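Local structure of extracellular invertase (Aspergillus kawachii, 5XH8) at residues A[318-323]-A[345-350]. The protein transfers fructosyl groups with high activity, which probably yields fructooligosaccharides such as 1-kestose, and probably hydrolyses sucrose as a GH32 beta-fructofuranosidase. Residues are numbered along the deposited sequence; the frame is centred on the assembly and turned at random.
Sequences SYAAAG and YVWLSG. With NA (sodium ion), chain B.
Trp347 brings the six-membered part of its indole obliquely against Tyr319 CB and Ala320 CB, with CE3 3.9 Å from Ala320 CB and in looser contact with Tyr319 CB. CG anti to the backbone N (chi1 179°) carries the ring across to the neighbouring strand, and NE1 is held by the carbonyl of Ile39. The backbones of Tyr319 and Trp347 form an antiparallel hydrogen-bonded pair: Tyr319 N reaches Trp347 O at 2.9 Å, the donor lying in the carbonyl plane, and Trp347 N returns a bond to Tyr319 O. Trp347 O also takes a CA-H...O contact from Ser318 CA, 3.2 Å away.

Then a beta bulge shifts the register by one. Ala320, with positive phi (62°), turns its methyl toward the CE3 corner of the indole, while Ala321 meets Val346 through CB and CG2, 3.9 Å apart, beside Leu312. Pairing resumes at Ala322 and Tyr345. Ala322 N bonds to Tyr345 O at 3.0 Å, but Tyr345 N approaches Ala322 O from well above the carbonyl plane; that oxygen also bonds to His45 NE2.

At the other end Leu348 CD1 packs 3.7 Å from Ser318 OG, whose hydrogen bond goes to Asp313. The Ser318 carbonyl points to the sodium ion, with O at 2.4 Å, and the carbonyl oxygens of His287, Gly315 and Phe316 and a water complete the site. Tyr319 OH is hydrogen-bonded to Glu248 OE1. This bulged antiparallel pair, buried near the centre of the chain with the Ala320 side chain about 6 Å from a bound glycerol, belongs to a blade of the GH32 beta-propeller.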
loop_
_atom_site.group_PDB
_atom_site.type_symbol
_atom_site.label_atom_id
_atom_site.label_comp_id
_atom_site.label_asym_id
_atom_site.label_seq_id
_atom_site.Cartn_x
_atom_site.Cartn_y
_atom_site.Cartn_z
ATOM N N SER A 318 18.605 -10.053 -25.794
ATOM C CA SER A 318 17.430 -9.319 -26.215
ATOM C C SER A 318 16.260 -9.622 -25.309
ATOM O O SER A 318 15.986 -10.789 -25.066
ATOM C CB SER A 318 17.037 -9.717 -27.636
ATOM O OG SER A 318 18.060 -9.400 -28.542
ATOM N N TYR A 319 15.558 -8.587 -24.829
ATOM C CA TYR A 319 14.519 -8.761 -23.808
ATOM C C TYR A 319 13.665 -7.509 -23.603
ATOM O O TYR A 319 13.929 -6.475 -24.204
ATOM C CB TYR A 319 15.170 -9.177 -22.478
ATOM C CG TYR A 319 14.266 -9.891 -21.493
ATOM C CD1 TYR A 319 13.616 -11.088 -21.844
ATOM C CD2 TYR A 319 14.111 -9.416 -20.187
ATOM C CE1 TYR A 319 12.826 -11.757 -20.942
ATOM C CE2 TYR A 319 13.291 -10.065 -19.293
ATOM C CZ TYR A 319 12.657 -11.247 -19.666
ATOM O OH TYR A 319 11.813 -11.916 -18.798
ATOM N N ALA A 320 12.599 -7.649 -22.807
ATOM C CA ALA A 320 11.922 -6.511 -22.176
ATOM C C ALA A 320 11.336 -5.526 -23.147
ATOM O O ALA A 320 11.299 -4.337 -22.848
ATOM C CB ALA A 320 12.886 -5.789 -21.224
ATOM N N ALA A 321 10.859 -5.992 -24.305
ATOM C CA ALA A 321 10.393 -5.058 -25.326
ATOM C C ALA A 321 9.231 -4.199 -24.849
ATOM O O ALA A 321 8.319 -4.685 -24.172
ATOM C CB ALA A 321 10.047 -5.775 -26.609
ATOM N N ALA A 322 9.302 -2.914 -25.179
ATOM C CA ALA A 322 8.223 -1.997 -24.959
ATOM C C ALA A 322 7.906 -1.314 -26.263
ATOM O O ALA A 322 8.761 -0.673 -26.894
ATOM C CB ALA A 322 8.573 -0.953 -23.912
ATOM N N GLY A 323 6.628 -1.354 -26.580
ATOM C CA GLY A 323 6.083 -0.823 -27.811
ATOM C C GLY A 323 4.906 0.075 -27.492
ATOM O O GLY A 323 4.426 0.114 -26.360
ATOM N N TYR A 345 10.424 -1.227 -29.316
ATOM C CA TYR A 345 11.849 -1.191 -29.008
ATOM C C TYR A 345 12.183 -2.352 -28.099
ATOM O O TYR A 345 11.710 -2.436 -26.957
ATOM C CB TYR A 345 12.243 0.113 -28.297
ATOM C CG TYR A 345 12.103 1.354 -29.120
ATOM C CD1 TYR A 345 10.867 1.995 -29.242
ATOM C CD2 TYR A 345 13.194 1.914 -29.764
ATOM C CE1 TYR A 345 10.725 3.139 -30.010
ATOM C CE2 TYR A 345 13.077 3.060 -30.520
ATOM C CZ TYR A 345 11.839 3.673 -30.651
ATOM O OH TYR A 345 11.699 4.810 -31.402
ATOM N N VAL A 346 13.024 -3.238 -28.596
ATOM C CA VAL A 346 13.595 -4.324 -27.818
ATOM C C VAL A 346 14.854 -3.840 -27.085
ATOM O O VAL A 346 15.619 -3.069 -27.633
ATOM C CB VAL A 346 13.973 -5.487 -28.751
ATOM C CG1 VAL A 346 14.651 -6.634 -27.989
ATOM C CG2 VAL A 346 12.731 -6.000 -29.469
ATOM N N TRP A 347 15.057 -4.310 -25.860
ATOM C CA TRP A 347 16.262 -4.002 -25.093
ATOM C C TRP A 347 17.343 -5.013 -25.442
ATOM O O TRP A 347 17.066 -6.206 -25.496
ATOM C CB TRP A 347 15.967 -4.115 -23.594
ATOM C CG TRP A 347 17.081 -3.868 -22.619
ATOM C CD1 TRP A 347 17.997 -2.871 -22.654
ATOM C CD2 TRP A 347 17.349 -4.619 -21.428
ATOM N NE1 TRP A 347 18.819 -2.949 -21.565
ATOM C CE2 TRP A 347 18.448 -4.017 -20.795
ATOM C CE3 TRP A 347 16.766 -5.750 -20.837
ATOM C CZ2 TRP A 347 18.981 -4.496 -19.598
ATOM C CZ3 TRP A 347 17.298 -6.232 -19.652
ATOM C CH2 TRP A 347 18.392 -5.608 -19.043
ATOM N N LEU A 348 18.570 -4.533 -25.619
ATOM C CA LEU A 348 19.752 -5.397 -25.714
ATOM C C LEU A 348 20.622 -5.105 -24.504
ATOM O O LEU A 348 21.360 -4.105 -24.470
ATOM C CB LEU A 348 20.519 -5.136 -27.016
ATOM C CG LEU A 348 21.672 -6.120 -27.343
ATOM C CD1 LEU A 348 21.099 -7.495 -27.628
ATOM C CD2 LEU A 348 22.530 -5.638 -28.526
ATOM N N SER A 349 20.498 -5.956 -23.490
ATOM C CA SER A 349 21.304 -5.836 -22.301
ATOM C C SER A 349 22.788 -5.904 -22.648
ATOM O O SER A 349 23.214 -6.765 -23.435
ATOM C CB SER A 349 20.985 -6.956 -21.304
ATOM O OG SER A 349 21.966 -6.988 -20.271
ATOM N N GLY A 350 23.562 -5.005 -22.057
ATOM C CA GLY A 350 24.989 -4.883 -22.370
ATOM C C GLY A 350 25.893 -5.873 -21.649
ATOM O O GLY A 350 27.049 -6.022 -22.041
HETATM NA NA NA B . 16.650 -13.077 -25.159
HETATM O O HOH W 1 15.062 -13.881 -26.793
#